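Local coordinates for glutamate ABC superfamily ATP binding cassette transporter, binding protein (Enterococcus faecium DO, PDB 5EYF), which probably captures glutamate outside the cell as the binding protein of an ABC importer, holding the amino acid in a cleft between two lobes, at residues G20-T25 against I82-T87; D44-I49 against T60-V65; P72-G77 against G201-K206; F103-A108 against T173-L178. One frame throughout, in Å; residues are numbered along the deposited sequence.

Contacts 1 and 4 are buried and both grip the bound glutamate, from residues 20-25 with 82-87 and from the turn before helix 175-182. Contacts 2 and 3 are only partly buried, sit farther from the chain centre and hold secondary structure together. Strand 16-21 of contact 1 lies beside strand 59-64 of contact 2, so these two share a parallel sheet. Strand 198-205 of contact 3 neighbours strand 103-112 of contact 4 in another sheet. The chemistry follows position: hydrogen bonds and water dominate at the ligand, apolar edge packing carries contact 2, and contact 3 combines a leucine on backbone with a lysine-asparagine bond.

Contact 1: G20-T25 against I82-T87; sequences GVKYDT and IIATMT. With GLU (glutamic acid), chain E.
The aromatic ring of Tyr23 is met at its edge, in its plane, by Val21 CG2, which lies 3.8 Å from Tyr23 CE1; the ring plays no part across the two segments. Strands 16-21 and 81-82 pair in parallel at Gly20 and Ile82. The evidence is the bond from Ile83 N to Gly20 O, 2.9 Å long and nearly along the C=O axis (163° at the oxygen). Beyond it the chains separate and water fills in, accepting from Lys22 N and donating to Ile83 O. Val21 CG1 runs alongside Ile83 CG2 at 3.7 Å. Two bends, at chi2 and chi4, fold Lys22 along Ala84, with Lys22 CE 3.7 Å from Ala84 CB. Lys22 NZ thereby reaches the ligand OE1 at 2.9 Å and has a second partner in Ser67. Thr85 OG1, placed between its own backbone N and carbonyl carbon, donates to the same OE1 over 2.8 Å. A second water accepts from Lys22 NZ and donates to Thr85 OG1, tying the two donors together. The ammonium probably offsets the charge of the ligand side chain. At the other end, the ligand N donates to Thr85 O and Thr87 OG1, while Thr87 N meets the ligand O almost straight (174°) at 2.9 Å. These strand-end loops line part of the amino acid cleft characteristic of family 3 solute-binding proteins.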
loop_
_atom_site.group_PDB
_atom_site.type_symbol
_atom_site.label_atom_id
_atom_site.label_comp_id
_atom_site.label_asym_id
_atom_site.label_seq_id
_atom_site.Cartn_x
_atom_site.Cartn_y
_atom_site.Cartn_z
ATOM N N GLY B 20 21.336 7.779 4.638
ATOM C CA GLY B 20 21.091 7.186 5.931
ATOM C C GLY B 20 20.295 5.900 5.829
ATOM O O GLY B 20 19.164 5.899 5.325
ATOM N N VAL B 21 20.872 4.786 6.288
ATOM C CA VAL B 21 20.272 3.461 6.154
ATOM C C VAL B 21 20.330 2.755 7.492
ATOM O O VAL B 21 21.176 3.060 8.337
ATOM C CB VAL B 21 20.988 2.599 5.073
ATOM C CG1 VAL B 21 20.817 3.193 3.668
ATOM C CG2 VAL B 21 22.493 2.417 5.412
ATOM N N LYS B 22 19.422 1.792 7.675
ATOM C CA LYS B 22 19.527 0.899 8.812
ATOM C C LYS B 22 20.764 0.025 8.672
ATOM O O LYS B 22 21.197 -0.304 7.559
ATOM C CB LYS B 22 18.277 0.021 8.934
ATOM C CG LYS B 22 16.945 0.800 9.030
ATOM C CD LYS B 22 16.979 1.873 10.107
ATOM C CE LYS B 22 15.587 2.457 10.413
ATOM N NZ LYS B 22 14.681 1.568 11.200
ATOM N N TYR B 23 21.339 -0.350 9.822
ATOM C CA TYR B 23 22.419 -1.329 9.856
ATOM C C TYR B 23 21.984 -2.653 10.463
ATOM O O TYR B 23 22.791 -3.591 10.518
ATOM C CB TYR B 23 23.640 -0.804 10.644
ATOM C CG TYR B 23 24.589 0.109 9.875
ATOM C CD1 TYR B 23 24.166 0.845 8.775
ATOM C CD2 TYR B 23 25.919 0.225 10.259
ATOM C CE1 TYR B 23 25.047 1.691 8.076
ATOM C CE2 TYR B 23 26.801 1.055 9.567
ATOM C CZ TYR B 23 26.367 1.786 8.489
ATOM O OH TYR B 23 27.282 2.599 7.839
ATOM N N ASP B 24 20.736 -2.756 10.916
ATOM C CA ASP B 24 20.283 -3.893 11.700
ATOM C C ASP B 24 19.046 -4.552 11.110
ATOM O O ASP B 24 18.403 -5.365 11.788
ATOM C CB ASP B 24 19.997 -3.464 13.150
ATOM C CG ASP B 24 18.676 -2.681 13.282
ATOM O OD1 ASP B 24 18.283 -1.940 12.329
ATOM O OD2 ASP B 24 18.043 -2.825 14.349
ATOM N N THR B 25 18.666 -4.222 9.885
ATOM C CA THR B 25 17.380 -4.683 9.364
ATOM C C THR B 25 17.640 -5.607 8.176
ATOM O O THR B 25 17.847 -5.133 7.055
ATOM C CB THR B 25 16.523 -3.486 8.952
ATOM O OG1 THR B 25 16.342 -2.617 10.089
ATOM C CG2 THR B 25 15.162 -3.960 8.438
ATOM N N ILE B 82 17.149 9.815 3.788
ATOM C CA ILE B 82 16.882 8.616 4.579
ATOM C C ILE B 82 16.250 7.574 3.679
ATOM O O ILE B 82 15.191 7.820 3.086
ATOM C CB ILE B 82 15.932 8.879 5.751
ATOM C CG1 ILE B 82 16.438 9.962 6.696
ATOM C CG2 ILE B 82 15.699 7.577 6.504
ATOM C CD1 ILE B 82 15.302 10.452 7.647
ATOM N N ILE B 83 16.878 6.410 3.560
ATOM C CA ILE B 83 16.205 5.261 2.960
ATOM C C ILE B 83 16.367 4.119 3.961
ATOM O O ILE B 83 17.401 3.447 4.020
ATOM C CB ILE B 83 16.701 4.925 1.536
ATOM C CG1 ILE B 83 15.767 3.895 0.894
ATOM C CG2 ILE B 83 18.179 4.516 1.439
ATOM C CD1 ILE B 83 16.082 3.708 -0.597
ATOM N N ALA B 84 15.350 3.922 4.790
ATOM C CA ALA B 84 15.525 3.131 6.006
ATOM C C ALA B 84 14.153 2.695 6.497
ATOM O O ALA B 84 13.691 3.170 7.534
ATOM C CB ALA B 84 16.266 3.932 7.107
ATOM N N THR B 85 13.483 1.839 5.718
ATOM C CA THR B 85 12.152 1.275 6.033
ATOM C C THR B 85 11.217 2.320 6.640
ATOM O O THR B 85 10.543 2.078 7.643
ATOM C CB THR B 85 12.261 0.044 6.961
ATOM O OG1 THR B 85 12.839 0.402 8.242
ATOM C CG2 THR B 85 13.128 -1.024 6.312
HETATM N N MSE B 86 11.156 3.487 6.011
HETATM C CA MSE B 86 10.464 4.630 6.615
HETATM C C MSE B 86 9.104 4.911 6.007
HETATM O O MSE B 86 9.011 5.284 4.843
HETATM C CB MSE B 86 11.310 5.884 6.481
HETATM C CG MSE B 86 10.770 7.037 7.340
HETATM SE SE MSE B 86 12.105 8.455 7.279
HETATM C CE MSE B 86 11.158 9.803 8.288
ATOM N N THR B 87 8.053 4.750 6.800
ATOM C CA THR B 87 6.709 4.965 6.287
ATOM C C THR B 87 6.419 6.449 6.101
ATOM O O THR B 87 6.782 7.294 6.945
ATOM C CB THR B 87 5.699 4.354 7.271
ATOM O OG1 THR B 87 5.977 2.958 7.383
ATOM C CG2 THR B 87 4.251 4.556 6.803
HETATM N N GLU E . 8.039 1.482 8.667
HETATM C CA GLU E . 7.736 1.784 10.075
HETATM C C GLU E . 8.119 3.221 10.404
HETATM O O GLU E . 8.642 3.954 9.554
HETATM C CB GLU E . 8.441 0.805 11.035
HETATM C CG GLU E . 9.918 0.554 10.729
HETATM C CD GLU E . 10.844 1.714 11.082
HETATM O OE1 GLU E . 11.884 1.830 10.426
HETATM O OE2 GLU E . 10.593 2.459 12.058
HETATM O OXT GLU E . 7.894 3.695 11.535
HETATM O O HOH W 1 17.887 0.898 5.322
HETATM O O HOH W 2 14.072 -0.973 10.111
#

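Contact 2: D44-I49 against T60-V65; sequences DIAKAI and TEFVEV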
loop_
_atom_site.group_PDB
_atom_site.type_symbol
_atom_site.label_atom_id
_atom_site.label_comp_id
_atom_site.label_asym_id
_atom_site.label_seq_id
_atom_site.Cartn_x
_atom_site.Cartn_y
_atom_site.Cartn_z
ATOM N N ASP B 44 20.432 -1.198 -2.024
ATOM C CA ASP B 44 20.523 -1.349 -3.483
ATOM C C ASP B 44 19.731 -0.277 -4.224
ATOM O O ASP B 44 20.149 0.198 -5.293
ATOM C CB ASP B 44 20.056 -2.741 -3.906
ATOM C CG ASP B 44 21.114 -3.815 -3.642
ATOM O OD1 ASP B 44 22.244 -3.474 -3.198
ATOM O OD2 ASP B 44 20.819 -5.000 -3.885
ATOM N N ILE B 45 18.558 0.073 -3.705
ATOM C CA ILE B 45 17.805 1.185 -4.280
ATOM C C ILE B 45 18.629 2.473 -4.213
ATOM O O ILE B 45 18.676 3.252 -5.176
ATOM C CB ILE B 45 16.436 1.326 -3.570
ATOM C CG1 ILE B 45 15.497 0.103 -3.871
ATOM C CG2 ILE B 45 15.741 2.600 -3.965
ATOM C CD1 ILE B 45 14.951 0.075 -5.300
ATOM N N ALA B 46 19.268 2.741 -3.060
ATOM C CA ALA B 46 20.112 3.933 -2.926
ATOM C C ALA B 46 21.218 3.962 -3.973
ATOM O O ALA B 46 21.482 5.004 -4.585
ATOM C CB ALA B 46 20.732 3.965 -1.531
ATOM N N LYS B 47 21.913 2.837 -4.154
ATOM C CA LYS B 47 22.994 2.797 -5.145
ATOM C C LYS B 47 22.455 3.059 -6.547
ATOM O O LYS B 47 23.059 3.815 -7.323
ATOM C CB LYS B 47 23.713 1.451 -5.082
ATOM C CG LYS B 47 24.474 1.228 -3.784
ATOM C CD LYS B 47 25.057 -0.152 -3.737
ATOM C CE LYS B 47 25.948 -0.308 -2.541
ATOM N NZ LYS B 47 26.763 -1.561 -2.632
ATOM N N ALA B 48 21.321 2.445 -6.891
ATOM C CA ALA B 48 20.763 2.631 -8.225
ATOM C C ALA B 48 20.329 4.080 -8.452
ATOM O O ALA B 48 20.517 4.630 -9.546
ATOM C CB ALA B 48 19.590 1.671 -8.424
ATOM N N ILE B 49 19.751 4.722 -7.431
ATOM C CA ILE B 49 19.342 6.110 -7.578
ATOM C C ILE B 49 20.554 6.988 -7.783
ATOM O O ILE B 49 20.551 7.890 -8.631
ATOM C CB ILE B 49 18.549 6.561 -6.341
ATOM C CG1 ILE B 49 17.192 5.870 -6.341
ATOM C CG2 ILE B 49 18.386 8.085 -6.330
ATOM C CD1 ILE B 49 16.425 6.095 -5.047
ATOM N N THR B 60 28.420 6.504 -3.622
ATOM C CA THR B 60 27.483 6.403 -2.522
ATOM C C THR B 60 28.264 6.367 -1.218
ATOM O O THR B 60 29.352 5.788 -1.144
ATOM C CB THR B 60 26.623 5.151 -2.658
ATOM O OG1 THR B 60 27.479 4.004 -2.600
ATOM C CG2 THR B 60 25.878 5.159 -4.009
ATOM N N GLU B 61 27.726 7.030 -0.210
ATOM C CA GLU B 61 28.203 6.900 1.150
ATOM C C GLU B 61 27.023 6.520 2.026
ATOM O O GLU B 61 25.929 7.069 1.871
ATOM C CB GLU B 61 28.848 8.192 1.659
ATOM C CG GLU B 61 29.643 7.980 2.930
ATOM C CD GLU B 61 30.798 7.013 2.720
ATOM O OE1 GLU B 61 31.228 6.854 1.554
ATOM O OE2 GLU B 61 31.268 6.408 3.711
ATOM N N PHE B 62 27.238 5.558 2.919
ATOM C CA PHE B 62 26.205 5.125 3.844
ATOM C C PHE B 62 26.562 5.508 5.278
ATOM O O PHE B 62 27.726 5.408 5.698
ATOM C CB PHE B 62 25.974 3.620 3.715
ATOM C CG PHE B 62 25.361 3.228 2.390
ATOM C CD1 PHE B 62 23.998 3.462 2.142
ATOM C CD2 PHE B 62 26.119 2.641 1.395
ATOM C CE1 PHE B 62 23.432 3.137 0.929
ATOM C CE2 PHE B 62 25.532 2.301 0.165
ATOM C CZ PHE B 62 24.194 2.557 -0.067
ATOM N N VAL B 63 25.548 5.983 5.994
ATOM C CA VAL B 63 25.624 6.386 7.393
ATOM C C VAL B 63 24.529 5.651 8.145
ATOM O O VAL B 63 23.365 5.635 7.710
ATOM C CB VAL B 63 25.459 7.914 7.559
ATOM C CG1 VAL B 63 25.296 8.310 9.021
ATOM C CG2 VAL B 63 26.612 8.658 6.904
ATOM N N GLU B 64 24.876 5.049 9.272
ATOM C CA GLU B 64 23.866 4.350 10.053
ATOM C C GLU B 64 22.857 5.327 10.653
ATOM O O GLU B 64 23.234 6.304 11.316
ATOM C CB GLU B 64 24.511 3.528 11.173
ATOM C CG GLU B 64 23.420 2.959 12.066
ATOM C CD GLU B 64 23.871 1.915 13.061
ATOM O OE1 GLU B 64 25.071 1.833 13.371
ATOM O OE2 GLU B 64 22.988 1.172 13.554
ATOM N N VAL B 65 21.564 5.031 10.467
ATOM C CA VAL B 65 20.499 5.685 11.216
ATOM C C VAL B 65 19.666 4.619 11.920
ATOM O O VAL B 65 19.664 3.441 11.546
ATOM C CB VAL B 65 19.581 6.540 10.313
ATOM C CG1 VAL B 65 20.402 7.523 9.497
ATOM C CG2 VAL B 65 18.712 5.641 9.411
#
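Thr60 meets helix 41-54 with its methyl branch. Thr60 CG2 is anti to its carbonyl carbon and lies 3.9 Å from Lys47 CA. The same methyl touches Lys47 CG at 4.2 Å, the two side chains crossing at about a right angle. Two residues along, Phe62 also points to the helix and presents the edge of its ring rather than a face. Phe62 CE1 is 3.7 Å from Ala46 CB, the tightest apolar approach between the segments. Next along the rim, Phe62 CZ has Lys47 CG in the ring plane at 4.0 Å. Beyond that, Phe62 CE2 meets Lys47 CE at 3.8 Å. The lysine, extended beyond CG, therefore passes across the outer edge of the ring with its methylenes. This packing sets the helix of a beta-alpha-beta unit against its second strand: helix 41-54 leads into strand 59-64, which lies parallel to strand 16-21, with a small antiparallel sheet inserted before the helix. The short axes of helix 44-49 and strand 60-64 approach to 9.2 Å and run at 148° between their chain directions. On strand 16-21, Trp19 covers Ala46 and Ile49 while Val21 touches Phe62. Farther along, Val63 and Val65 bond through their backbone to that same strand.

Contact 3: P72-G77 against G201-K206; sequences PLLKNG and GIAINK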
loop_
_atom_site.group_PDB
_atom_site.type_symbol
_atom_site.label_atom_id
_atom_site.label_comp_id
_atom_site.label_asym_id
_atom_site.label_seq_id
_atom_site.Cartn_x
_atom_site.Cartn_y
_atom_site.Cartn_z
ATOM N N PRO B 72 16.550 13.469 13.016
ATOM C CA PRO B 72 17.584 14.408 13.499
ATOM C C PRO B 72 18.831 14.468 12.628
ATOM O O PRO B 72 19.290 15.569 12.316
ATOM C CB PRO B 72 17.883 13.887 14.913
ATOM C CG PRO B 72 16.593 13.303 15.353
ATOM C CD PRO B 72 16.023 12.634 14.112
ATOM N N LEU B 73 19.338 13.323 12.154
ATOM C CA LEU B 73 20.516 13.313 11.291
ATOM C C LEU B 73 20.226 13.935 9.937
ATOM O O LEU B 73 21.061 14.664 9.389
ATOM C CB LEU B 73 21.010 11.882 11.114
ATOM C CG LEU B 73 21.696 11.339 12.361
ATOM C CD1 LEU B 73 21.889 9.832 12.237
ATOM C CD2 LEU B 73 23.027 12.041 12.508
ATOM N N LEU B 74 19.050 13.642 9.369
ATOM C CA LEU B 74 18.678 14.263 8.103
ATOM C C LEU B 74 18.567 15.779 8.237
ATOM O O LEU B 74 19.107 16.525 7.413
ATOM C CB LEU B 74 17.359 13.685 7.602
ATOM C CG LEU B 74 16.921 14.244 6.241
ATOM C CD1 LEU B 74 17.838 13.802 5.104
ATOM C CD2 LEU B 74 15.501 13.772 5.931
ATOM N N LYS B 75 17.839 16.257 9.252
ATOM C CA LYS B 75 17.594 17.689 9.333
ATOM C C LYS B 75 18.856 18.456 9.693
ATOM O O LYS B 75 18.966 19.644 9.375
ATOM C CB LYS B 75 16.457 17.961 10.328
ATOM C CG LYS B 75 15.131 17.311 9.873
ATOM C CD LYS B 75 13.917 17.881 10.610
ATOM C CE LYS B 75 13.714 19.366 10.335
ATOM N NZ LYS B 75 13.105 19.603 8.997
ATOM N N ASN B 76 19.829 17.784 10.284
ATOM C CA ASN B 76 21.098 18.414 10.611
ATOM C C ASN B 76 22.094 18.375 9.460
ATOM O O ASN B 76 23.177 18.953 9.582
ATOM C CB ASN B 76 21.701 17.731 11.828
ATOM C CG ASN B 76 22.785 18.552 12.446
ATOM O OD1 ASN B 76 22.538 19.677 12.868
ATOM N ND2 ASN B 76 23.999 18.015 12.481
ATOM N N GLY B 77 21.769 17.698 8.360
ATOM C CA GLY B 77 22.660 17.650 7.216
ATOM C C GLY B 77 23.717 16.567 7.249
ATOM O O GLY B 77 24.564 16.530 6.345
ATOM N N GLY B 201 8.883 5.602 1.887
ATOM C CA GLY B 201 9.405 6.657 1.044
ATOM C C GLY B 201 10.825 7.004 1.445
ATOM O O GLY B 201 11.307 6.625 2.518
ATOM N N ILE B 202 11.510 7.698 0.538
ATOM C CA ILE B 202 12.827 8.264 0.825
ATOM C C ILE B 202 12.621 9.652 1.397
ATOM O O ILE B 202 11.987 10.497 0.765
ATOM C CB ILE B 202 13.696 8.307 -0.440
ATOM C CG1 ILE B 202 13.933 6.880 -0.925
ATOM C CG2 ILE B 202 15.041 9.085 -0.200
ATOM C CD1 ILE B 202 14.496 6.836 -2.384
ATOM N N ALA B 203 13.168 9.909 2.595
ATOM C CA ALA B 203 12.975 11.201 3.216
ATOM C C ALA B 203 14.131 12.132 2.886
ATOM O O ALA B 203 15.299 11.744 2.960
ATOM C CB ALA B 203 12.832 11.051 4.728
ATOM N N ILE B 204 13.784 13.373 2.557
ATOM C CA ILE B 204 14.729 14.419 2.199
ATOM C C ILE B 204 14.387 15.661 3.023
ATOM O O ILE B 204 13.213 15.928 3.312
ATOM C CB ILE B 204 14.687 14.670 0.675
ATOM C CG1 ILE B 204 15.143 13.388 -0.062
ATOM C CG2 ILE B 204 15.480 15.924 0.253
ATOM C CD1 ILE B 204 15.020 13.431 -1.554
ATOM N N ASN B 205 15.406 16.384 3.484
ATOM C CA ASN B 205 15.102 17.551 4.306
ATOM C C ASN B 205 14.287 18.564 3.508
ATOM O O ASN B 205 14.351 18.617 2.273
ATOM C CB ASN B 205 16.394 18.209 4.810
ATOM C CG ASN B 205 16.168 19.127 5.988
ATOM O OD1 ASN B 205 15.126 19.064 6.648
ATOM N ND2 ASN B 205 17.133 19.992 6.258
ATOM N N LYS B 206 13.517 19.373 4.226
ATOM C CA LYS B 206 12.864 20.521 3.624
ATOM C C LYS B 206 13.897 21.447 2.985
ATOM O O LYS B 206 15.030 21.583 3.464
ATOM C CB LYS B 206 12.061 21.280 4.688
ATOM C CG LYS B 206 11.044 20.431 5.420
ATOM C CD LYS B 206 9.839 20.138 4.538
ATOM C CE LYS B 206 8.703 19.433 5.307
ATOM N NZ LYS B 206 7.628 19.012 4.378
#
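A Schellman motif closes helix 70-75, and the last turn of that helix packs on strand 198-205. Gly77, the first residue to leave helical angles, has positive phi, and Gly77 N bonds back to Leu74 O at 3.1 Å. Leu74 carries the apolar half of the contact. With CG anti to its backbone N (chi1 -178°), it reaches across to the strand backbone, where Leu74 CD2 lies 3.6 Å from Ala203 O. The same methyl is also 3.6 Å from Asn205 N, so one branch spans the backbone from Ala203 to Asn205, and it touches Ala203 CB at 4.0 Å. Asn205 supplies the polar half. Its amide lies along the helix turn, with Asn205 CG 3.9 Å from Lys75 CA. Lys75 crosses it at about a right angle and curls at chi3 and chi4, which brings Lys75 NZ to Asn205 OD1 at 3.1 Å. That bond lies in the carbonyl plane with 159° at the oxygen, and NZ is held more strongly by Gln95 O. OD1 is also met by Lys206 N at 2.9 Å, a weak bond bent to 122°. Lys206 NZ leads away from helix 70-75, to Lys93 O, Val96 O and a salt bridge with Asp97. Leu74 also touches Ile82 of strand 81-82 and Val96 of strand 96-98, while Ile204, on the other side of strand 198-205, packs against helix 209-225.

Contact 4: F103-A108 against T173-L178; sequences FDAGQA and TDNAIL. With GLU (glutamic acid), chain E.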
loop_
_atom_site.group_PDB
_atom_site.type_symbol
_atom_site.label_atom_id
_atom_site.label_comp_id
_atom_site.label_asym_id
_atom_site.label_seq_id
_atom_site.Cartn_x
_atom_site.Cartn_y
_atom_site.Cartn_z
ATOM N N PHE B 103 8.211 0.929 -1.667
ATOM C CA PHE B 103 7.928 -0.388 -1.110
ATOM C C PHE B 103 6.607 -0.289 -0.349
ATOM O O PHE B 103 6.371 0.698 0.343
ATOM C CB PHE B 103 9.054 -0.865 -0.158
ATOM C CG PHE B 103 8.929 -2.317 0.259
ATOM C CD1 PHE B 103 9.528 -3.325 -0.483
ATOM C CD2 PHE B 103 8.171 -2.678 1.380
ATOM C CE1 PHE B 103 9.391 -4.665 -0.127
ATOM C CE2 PHE B 103 8.056 -4.019 1.759
ATOM C CZ PHE B 103 8.656 -5.017 1.002
ATOM N N ASP B 104 5.792 -1.337 -0.430
ATOM C CA ASP B 104 4.460 -1.357 0.164
ATOM C C ASP B 104 4.393 -2.387 1.301
ATOM O O ASP B 104 4.060 -3.547 1.076
ATOM C CB ASP B 104 3.469 -1.677 -0.969
ATOM C CG ASP B 104 2.056 -1.302 -0.650
ATOM O OD1 ASP B 104 1.831 -0.752 0.439
ATOM O OD2 ASP B 104 1.174 -1.538 -1.528
ATOM N N ALA B 105 4.727 -1.963 2.520
ATOM C CA ALA B 105 4.717 -2.860 3.674
ATOM C C ALA B 105 3.400 -2.731 4.442
ATOM O O ALA B 105 2.488 -1.996 4.055
ATOM C CB ALA B 105 5.939 -2.595 4.576
ATOM N N GLY B 106 3.303 -3.445 5.560
ATOM C CA GLY B 106 2.164 -3.295 6.455
ATOM C C GLY B 106 2.499 -3.914 7.783
ATOM O O GLY B 106 3.238 -4.890 7.838
ATOM N N GLN B 107 1.962 -3.348 8.858
ATOM C CA GLN B 107 2.322 -3.866 10.175
ATOM C C GLN B 107 1.723 -5.245 10.415
ATOM O O GLN B 107 0.601 -5.532 10.001
ATOM C CB GLN B 107 1.887 -2.895 11.266
ATOM C CG GLN B 107 2.507 -3.239 12.623
ATOM C CD GLN B 107 2.359 -2.111 13.612
ATOM O OE1 GLN B 107 2.204 -0.970 13.217
ATOM N NE2 GLN B 107 2.368 -2.430 14.900
ATOM N N ALA B 108 2.468 -6.097 11.115
ATOM C CA ALA B 108 2.067 -7.487 11.308
ATOM C C ALA B 108 2.555 -7.980 12.659
ATOM O O ALA B 108 3.206 -7.254 13.412
ATOM C CB ALA B 108 2.601 -8.412 10.200
ATOM N N THR B 173 6.129 -5.283 14.038
ATOM C CA THR B 173 6.754 -4.246 13.225
ATOM C C THR B 173 6.313 -4.587 11.808
ATOM O O THR B 173 5.331 -5.326 11.643
ATOM C CB THR B 173 8.291 -4.161 13.394
ATOM O OG1 THR B 173 8.819 -3.120 12.549
ATOM C CG2 THR B 173 9.003 -5.468 13.033
ATOM N N ASP B 174 6.966 -4.041 10.794
ATOM C CA ASP B 174 6.468 -4.230 9.443
ATOM C C ASP B 174 6.631 -5.686 9.027
ATOM O O ASP B 174 7.627 -6.333 9.362
ATOM C CB ASP B 174 7.220 -3.347 8.454
ATOM C CG ASP B 174 7.035 -1.849 8.695
ATOM O OD1 ASP B 174 6.102 -1.464 9.442
ATOM O OD2 ASP B 174 7.862 -1.051 8.131
ATOM N N ASN B 175 5.670 -6.184 8.248
ATOM C CA ASN B 175 5.724 -7.567 7.791
ATOM C C ASN B 175 7.054 -7.923 7.133
ATOM O O ASN B 175 7.636 -8.970 7.442
ATOM C CB ASN B 175 4.562 -7.866 6.841
ATOM C CG ASN B 175 4.482 -6.936 5.619
ATOM O OD1 ASN B 175 5.143 -5.890 5.486
ATOM N ND2 ASN B 175 3.637 -7.343 4.714
ATOM N N ALA B 176 7.573 -7.050 6.261
ATOM C CA ALA B 176 8.805 -7.364 5.532
ATOM C C ALA B 176 9.996 -7.459 6.469
ATOM O O ALA B 176 10.949 -8.198 6.188
ATOM C CB ALA B 176 9.100 -6.314 4.461
ATOM N N ILE B 177 9.966 -6.696 7.561
ATOM C CA ILE B 177 11.028 -6.764 8.554
ATOM C C ILE B 177 10.915 -8.049 9.354
ATOM O O ILE B 177 11.919 -8.733 9.591
ATOM C CB ILE B 177 10.984 -5.528 9.460
ATOM C CG1 ILE B 177 11.209 -4.265 8.606
ATOM C CG2 ILE B 177 12.009 -5.663 10.605
ATOM C CD1 ILE B 177 11.012 -2.957 9.343
ATOM N N LEU B 178 9.687 -8.414 9.748
ATOM C CA LEU B 178 9.474 -9.652 10.494
ATOM C C LEU B 178 9.866 -10.857 9.664
ATOM O O LEU B 178 10.358 -11.849 10.207
ATOM C CB LEU B 178 8.014 -9.775 10.912
ATOM C CG LEU B 178 7.585 -8.813 12.005
ATOM C CD1 LEU B 178 6.092 -8.956 12.252
ATOM C CD2 LEU B 178 8.366 -9.062 13.267
HETATM N N GLU E . 8.039 1.482 8.667
HETATM C CA GLU E . 7.736 1.784 10.075
HETATM C C GLU E . 8.119 3.221 10.404
HETATM O O GLU E . 8.642 3.954 9.554
HETATM C CB GLU E . 8.441 0.805 11.035
HETATM C CG GLU E . 9.918 0.554 10.729
HETATM C CD GLU E . 10.844 1.714 11.082
HETATM O OE1 GLU E . 11.884 1.830 10.426
HETATM O OE2 GLU E . 10.593 2.459 12.058
HETATM O OXT GLU E . 7.894 3.695 11.535
HETATM O O HOH W 3 3.780 -6.129 1.959
#
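Asp174 OD2 accepts from the ligand N over 2.6 Å, a short charged bond, and Ile177 CD1 packs on the ligand CG at 3.9 Å. Both residues lie at the start of helix 175-182, where the turn after strand 170-172 faces the cleft of this family 3 binding protein. Asp174 occupies the N-cap position but makes no capping bond with its side chain, which is spent on the ligand and on Tyr200 OH; the adjoining helix end may help to stabilise its negative charge. Antiparallel pairing with strand 103-112 fixes the turn. Gln107 and Asp174 form a non-hydrogen-bonded pair with CA atoms 4.2 Å apart. On one side of it, Ala108 N donates to Thr173 O over 3.0 Å, in the carbonyl plane; on the other, Asn175 N reaches Gly106 O at 2.8 Å with 162° at the hydrogen. Asn175 then folds back, CG between its backbone N and carbonyl carbon (chi1 56°). Its OD1 receives Gly106 N at 3.1 Å, though the donor stands 60° out of the amide plane, and Ala176 N adds a weak bond. Farther out, Ala176 CB meets Phe103 CE2 obliquely at 3.7 Å, and Leu178 CD1 packs on Ala108. The other amide atom, Asn175 ND2, donates to a water that in turn donates to Asp104 O at 2.7 Å.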